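Long-range contacts in CCHC-type domain-containing protein (Trypanosoma brucei brucei, PDB 7C42), which probably trims guide RNAs as a 3'-5' exoribonuclease of the RNase D family and carries zinc-binding CCHC knuckles: residues A[125-130]-A[210-215]; A[97-102]-A[193-198]. All coordinates share one frame; numbering follows the deposited sequence.

Interaction 1 (A[125-130]-A[210-215]); sequences QVFFTA and VDVVAV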
loop_
_atom_site.group_PDB
_atom_site.type_symbol
_atom_site.label_atom_id
_atom_site.label_comp_id
_atom_site.label_asym_id
_atom_site.label_seq_id
_atom_site.Cartn_x
_atom_site.Cartn_y
_atom_site.Cartn_z
ATOM N N GLN A 125 -2.305 0.620 -1.908
ATOM C CA GLN A 125 -2.492 2.061 -2.028
ATOM C C GLN A 125 -3.654 2.368 -2.955
ATOM O O GLN A 125 -4.475 3.244 -2.665
ATOM C CB GLN A 125 -1.229 2.746 -2.538
ATOM C CG GLN A 125 -1.382 4.258 -2.597
ATOM C CD GLN A 125 -0.179 4.950 -3.196
ATOM O OE1 GLN A 125 0.184 4.695 -4.335
ATOM N NE2 GLN A 125 0.442 5.838 -2.428
ATOM N N VAL A 126 -3.749 1.633 -4.061
ATOM C CA VAL A 126 -4.880 1.767 -4.977
ATOM C C VAL A 126 -6.184 1.356 -4.292
ATOM O O VAL A 126 -7.229 1.989 -4.490
ATOM C CB VAL A 126 -4.614 0.950 -6.253
ATOM C CG1 VAL A 126 -5.893 0.775 -7.073
ATOM C CG2 VAL A 126 -3.483 1.617 -7.074
ATOM N N PHE A 127 -6.142 0.295 -3.475
ATOM C CA PHE A 127 -7.305 -0.114 -2.676
ATOM C C PHE A 127 -7.838 1.045 -1.827
ATOM O O PHE A 127 -9.031 1.370 -1.869
ATOM C CB PHE A 127 -6.912 -1.297 -1.782
ATOM C CG PHE A 127 -8.051 -2.227 -1.437
ATOM C CD1 PHE A 127 -9.324 -1.739 -1.166
ATOM C CD2 PHE A 127 -7.838 -3.599 -1.373
ATOM C CE1 PHE A 127 -10.373 -2.619 -0.838
ATOM C CE2 PHE A 127 -8.871 -4.482 -1.055
ATOM C CZ PHE A 127 -10.148 -3.989 -0.786
ATOM N N PHE A 128 -6.957 1.690 -1.058
ATOM C CA PHE A 128 -7.391 2.800 -0.214
ATOM C C PHE A 128 -8.002 3.931 -1.041
ATOM O O PHE A 128 -9.012 4.527 -0.648
ATOM C CB PHE A 128 -6.214 3.309 0.610
ATOM C CG PHE A 128 -6.602 4.303 1.650
ATOM C CD1 PHE A 128 -7.160 3.887 2.846
ATOM C CD2 PHE A 128 -6.417 5.658 1.431
ATOM C CE1 PHE A 128 -7.513 4.808 3.817
ATOM C CE2 PHE A 128 -6.769 6.576 2.383
ATOM C CZ PHE A 128 -7.326 6.149 3.584
ATOM N N THR A 129 -7.407 4.240 -2.190
ATOM C CA THR A 129 -7.980 5.262 -3.060
ATOM C C THR A 129 -9.331 4.828 -3.618
ATOM O O THR A 129 -10.237 5.655 -3.760
ATOM C CB THR A 129 -7.015 5.584 -4.203
ATOM O OG1 THR A 129 -5.852 6.225 -3.667
ATOM C CG2 THR A 129 -7.674 6.516 -5.210
ATOM N N ALA A 130 -9.478 3.543 -3.964
ATOM C CA ALA A 130 -10.767 3.062 -4.445
ATOM C C ALA A 130 -11.859 3.276 -3.405
ATOM O O ALA A 130 -13.001 3.602 -3.754
ATOM C CB ALA A 130 -10.679 1.581 -4.822
ATOM N N VAL A 210 -15.775 -1.815 -0.930
ATOM C CA VAL A 210 -15.326 -2.100 -2.286
ATOM C C VAL A 210 -14.911 -3.566 -2.340
ATOM O O VAL A 210 -14.197 -4.041 -1.452
ATOM C CB VAL A 210 -14.157 -1.177 -2.696
ATOM C CG1 VAL A 210 -13.490 -1.690 -3.953
ATOM C CG2 VAL A 210 -14.652 0.243 -2.917
ATOM N N ASP A 211 -15.360 -4.283 -3.374
ATOM C CA ASP A 211 -14.973 -5.679 -3.542
ATOM C C ASP A 211 -13.484 -5.800 -3.857
ATOM O O ASP A 211 -12.943 -5.063 -4.690
ATOM C CB ASP A 211 -15.775 -6.339 -4.668
ATOM C CG ASP A 211 -17.274 -6.280 -4.440
ATOM O OD1 ASP A 211 -17.759 -5.282 -3.864
ATOM O OD2 ASP A 211 -17.971 -7.233 -4.850
ATOM N N VAL A 212 -12.831 -6.760 -3.200
ATOM C CA VAL A 212 -11.423 -7.051 -3.461
ATOM C C VAL A 212 -11.206 -7.391 -4.929
ATOM O O VAL A 212 -10.220 -6.961 -5.539
ATOM C CB VAL A 212 -10.948 -8.191 -2.543
ATOM C CG1 VAL A 212 -9.515 -8.620 -2.892
ATOM C CG2 VAL A 212 -11.048 -7.753 -1.106
ATOM N N VAL A 213 -12.127 -8.159 -5.520
ATOM C CA VAL A 213 -12.001 -8.564 -6.917
ATOM C C VAL A 213 -11.938 -7.345 -7.825
ATOM O O VAL A 213 -11.208 -7.337 -8.820
ATOM C CB VAL A 213 -13.163 -9.501 -7.308
ATOM C CG1 VAL A 213 -13.154 -9.773 -8.806
ATOM C CG2 VAL A 213 -13.067 -10.805 -6.540
ATOM N N ALA A 214 -12.680 -6.287 -7.486
ATOM C CA ALA A 214 -12.688 -5.094 -8.329
ATOM C C ALA A 214 -11.361 -4.340 -8.235
ATOM O O ALA A 214 -10.897 -3.762 -9.228
ATOM C CB ALA A 214 -13.861 -4.191 -7.945
ATOM N N VAL A 215 -10.737 -4.337 -7.054
ATOM C CA VAL A 215 -9.407 -3.753 -6.906
ATOM C C VAL A 215 -8.342 -4.670 -7.491
ATOM O O VAL A 215 -7.260 -4.201 -7.874
ATOM C CB VAL A 215 -9.101 -3.442 -5.426
ATOM C CG1 VAL A 215 -7.789 -2.700 -5.295
ATOM C CG2 VAL A 215 -10.223 -2.624 -4.812
#

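Interaction 2 (A[97-102]-A[193-198]); sequences RKLFFD and RHILLL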
loop_
_atom_site.group_PDB
_atom_site.type_symbol
_atom_site.label_atom_id
_atom_site.label_comp_id
_atom_site.label_asym_id
_atom_site.label_seq_id
_atom_site.Cartn_x
_atom_site.Cartn_y
_atom_site.Cartn_z
ATOM N N ARG A 97 -1.605 -14.316 -4.145
ATOM C CA ARG A 97 -1.755 -12.873 -4.215
ATOM C C ARG A 97 -0.437 -12.199 -3.852
ATOM O O ARG A 97 0.159 -12.510 -2.820
ATOM C CB ARG A 97 -2.867 -12.434 -3.267
ATOM C CG ARG A 97 -3.193 -10.968 -3.316
ATOM C CD ARG A 97 -4.338 -10.614 -2.375
ATOM N NE ARG A 97 -5.652 -10.982 -2.902
ATOM C CZ ARG A 97 -6.490 -11.831 -2.310
ATOM N NH1 ARG A 97 -6.149 -12.424 -1.174
ATOM N NH2 ARG A 97 -7.664 -12.100 -2.862
ATOM N N LYS A 98 0.030 -11.287 -4.707
ATOM C CA LYS A 98 1.202 -10.469 -4.418
ATOM C C LYS A 98 0.722 -9.085 -4.025
ATOM O O LYS A 98 0.054 -8.412 -4.816
ATOM C CB LYS A 98 2.141 -10.383 -5.619
ATOM C CG LYS A 98 2.147 -11.604 -6.496
ATOM C CD LYS A 98 2.704 -12.815 -5.786
ATOM C CE LYS A 98 2.867 -13.941 -6.766
ATOM N NZ LYS A 98 1.722 -14.084 -7.706
ATOM N N LEU A 99 1.043 -8.668 -2.803
ATOM C CA LEU A 99 0.581 -7.397 -2.264
ATOM C C LEU A 99 1.662 -6.332 -2.423
ATOM O O LEU A 99 2.818 -6.566 -2.076
ATOM C CB LEU A 99 0.211 -7.543 -0.786
ATOM C CG LEU A 99 -0.748 -8.649 -0.364
ATOM C CD1 LEU A 99 -0.618 -8.866 1.123
ATOM C CD2 LEU A 99 -2.183 -8.293 -0.710
ATOM N N PHE A 100 1.292 -5.163 -2.880
ATOM C CA PHE A 100 2.152 -4.011 -3.039
ATOM C C PHE A 100 1.494 -2.730 -2.463
ATOM O O PHE A 100 0.314 -2.670 -2.351
ATOM C CB PHE A 100 2.375 -3.718 -4.498
ATOM C CG PHE A 100 3.264 -4.665 -5.218
ATOM C CD1 PHE A 100 2.758 -5.770 -5.806
ATOM C CD2 PHE A 100 4.588 -4.408 -5.357
ATOM C CE1 PHE A 100 3.553 -6.633 -6.502
ATOM C CE2 PHE A 100 5.395 -5.257 -6.050
ATOM C CZ PHE A 100 4.867 -6.388 -6.603
ATOM N N PHE A 101 2.296 -1.755 -2.085
ATOM C CA PHE A 101 1.801 -0.428 -1.745
ATOM C C PHE A 101 2.443 0.470 -2.823
ATOM O O PHE A 101 3.541 0.835 -2.686
ATOM C CB PHE A 101 2.139 0.014 -0.336
ATOM C CG PHE A 101 1.411 1.223 0.091
ATOM C CD1 PHE A 101 0.180 1.134 0.688
ATOM C CD2 PHE A 101 1.928 2.445 -0.126
ATOM C CE1 PHE A 101 -0.512 2.242 1.055
ATOM C CE2 PHE A 101 1.239 3.568 0.240
ATOM C CZ PHE A 101 0.022 3.468 0.836
ATOM N N ASP A 102 1.660 0.818 -3.829
ATOM C CA ASP A 102 2.039 1.496 -5.062
ATOM C C ASP A 102 3.015 0.567 -5.831
ATOM O O ASP A 102 4.204 0.573 -5.623
ATOM C CB ASP A 102 2.631 2.900 -4.907
ATOM C CG ASP A 102 2.913 3.574 -6.223
ATOM O OD1 ASP A 102 2.546 3.008 -7.249
ATOM O OD2 ASP A 102 3.509 4.617 -6.179
ATOM N N ARG A 193 6.163 -5.744 6.168
ATOM C CA ARG A 193 5.354 -6.006 7.365
ATOM C C ARG A 193 4.074 -5.177 7.340
ATOM O O ARG A 193 2.974 -5.700 7.550
ATOM C CB ARG A 193 6.151 -5.684 8.635
ATOM C CG ARG A 193 7.391 -6.565 8.899
ATOM C CD ARG A 193 7.867 -6.434 10.364
ATOM N NE ARG A 193 9.196 -7.011 10.579
ATOM C CZ ARG A 193 10.329 -6.320 10.545
ATOM N NH1 ARG A 193 10.309 -5.012 10.303
ATOM N NH2 ARG A 193 11.482 -6.936 10.758
ATOM N N HIS A 194 4.210 -3.873 7.075
ATOM C CA HIS A 194 3.059 -2.984 7.040
ATOM C C HIS A 194 2.063 -3.395 5.963
ATOM O O HIS A 194 0.848 -3.295 6.173
ATOM C CB HIS A 194 3.519 -1.544 6.814
ATOM C CG HIS A 194 4.320 -0.975 7.949
ATOM N ND1 HIS A 194 5.307 -0.028 7.765
ATOM C CD2 HIS A 194 4.270 -1.209 9.283
ATOM C CE1 HIS A 194 5.830 0.294 8.936
ATOM N NE2 HIS A 194 5.216 -0.406 9.874
ATOM N N ILE A 195 2.556 -3.896 4.829
ATOM C CA ILE A 195 1.684 -4.273 3.721
ATOM C C ILE A 195 0.881 -5.520 4.071
ATOM O O ILE A 195 -0.339 -5.561 3.878
ATOM C CB ILE A 195 2.507 -4.472 2.436
ATOM C CG1 ILE A 195 3.090 -3.144 1.965
ATOM C CG2 ILE A 195 1.650 -5.111 1.349
ATOM C CD1 ILE A 195 4.178 -3.305 0.897
ATOM N N LEU A 196 1.545 -6.556 4.596
ATOM C CA LEU A 196 0.810 -7.755 5.005
ATOM C C LEU A 196 -0.210 -7.431 6.089
ATOM O O LEU A 196 -1.357 -7.882 6.028
ATOM C CB LEU A 196 1.771 -8.839 5.497
ATOM C CG LEU A 196 1.110 -10.192 5.764
ATOM C CD1 LEU A 196 0.478 -10.722 4.489
ATOM C CD2 LEU A 196 2.108 -11.190 6.305
ATOM N N LEU A 197 0.190 -6.638 7.084
ATOM C CA LEU A 197 -0.747 -6.191 8.112
ATOM C C LEU A 197 -1.939 -5.456 7.499
ATOM O O LEU A 197 -3.089 -5.680 7.898
ATOM C CB LEU A 197 -0.016 -5.300 9.124
ATOM C CG LEU A 197 -0.800 -4.802 10.340
ATOM C CD1 LEU A 197 0.128 -4.669 11.531
ATOM C CD2 LEU A 197 -1.468 -3.465 10.048
ATOM N N LEU A 198 -1.692 -4.565 6.541
ATOM C CA LEU A 198 -2.792 -3.823 5.931
ATOM C C LEU A 198 -3.760 -4.745 5.204
ATOM O O LEU A 198 -4.976 -4.520 5.223
ATOM C CB LEU A 198 -2.247 -2.778 4.964
ATOM C CG LEU A 198 -2.116 -1.369 5.521
ATOM C CD1 LEU A 198 -1.533 -0.483 4.444
ATOM C CD2 LEU A 198 -3.471 -0.836 6.004
#

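Interaction 1 (A[125-130]-A[210-215])
F127 and V215 form the centre of this helix-to-helix contact, and the closest feature to a directional interaction is a CH-pi contact between them. The CG2 methyl of V215 stands over one face of the F127 ring, 3.9 Å from its centroid and only 12° off the ring normal, so the methyl sits almost directly above the middle of the ring. CG of F127 is anti to its backbone nitrogen (chi1 -152°), which carries the ring out along the flank of its helix. The other branch, V215 CG1, settles at the root of the same residue, 3.7 Å from F127 CA. Both methyls thus lie on the same side of F127, CG2 over the ring and CG1 over its root and the backbone.

Apolar packing surrounds this pair. V212 CG2 lies near the ring plane at its far edge, 3.9 Å from F127 CZ. On the next turn of helix 124-136, A130 CB reaches V215 CG2 at 4.2 Å and V210 CG1 at 4.4 Å. V126 CG1 meets V215 CG1 at 4.3 Å.

V210, in the extended residues just ahead of helix 212-226, also touches backbone: its CG2 is in van der Waals contact with A130 O at 3.8 Å. None of the contacts between the two segments is a hydrogen bond.

The contact packs helix 124-136 of the RNase H-like exonuclease fold against the start of helix 212-226. Strand 121-123, an outermost strand of the sheet, lies next to both: L122 touches F127 and V215, and V208 also packs on the ring. F128, pointing away from the contact, joins helix 124-136 to helix 144-152.

Interaction 2 (A[97-102]-A[193-198])
The ring of F101 meets L198 obliquely, with F101 CD1 4.4 Å from L198 CD1; Q125 and M144 also pack against this phenylalanine. The neighbouring F100 side chain starts away from the helix and packs on L40, and it is the backbone of F100 that faces the contact, its N lying 4.2 Å from I195 CG2.

I195 is the main contact residue of the helix. Its two branches part company at CB: CG1 is beside the backbone nitrogen (chi1 -67°) and CG2 beside the carbonyl carbon. I195 CG2 presses on L99 CB at 3.5 Å, a close approach for two carbons, while CG1 lies 4.0 Å from F101 CB and CD1 3.9 Å from F101 N.

This is helix-on-sheet packing in the RNase H-like fold of the DEDD exonucleases: helix 182-202 lies against one side of strand 97-100, a strand flanked by 37-44 and 121-123, with the two segments crossing at 118° and their axes 8.4 Å apart. A39 of strand 37-44 also touches I195, as do L124 and M144 of nearby helices.

L196 adds a further contact: its CA–CB bond points away from the strand, yet CG anti to the backbone nitrogen (chi1 -172°) lets CD1 return to within 4.0 Å of L99 CD1.

Overall arrangement
Interactions 1 and 2 lie 13 Å apart, centre to centre, and their segments alternate along the chain, so that helices 182-202 and 212-226, consecutive in sequence, pack against different parts of one core. Residue Q125 joins them directly: its NE2 is 3.6 Å from F101 CE2. Elsewhere, V212 CG1 comes 3.9 Å from R97 NH2. Interaction 2 is nearer the manganese-binding centre, probably the catalytic site, whose ligands, seen in other structures of this protein, include D106 and D191: the side chain of F100 is about 4 Å from that of D106, and that of I195 about 5 Å from that of D191. Interaction 1 stands farther back, V126 being about 12 Å from D106, side chain to side chain.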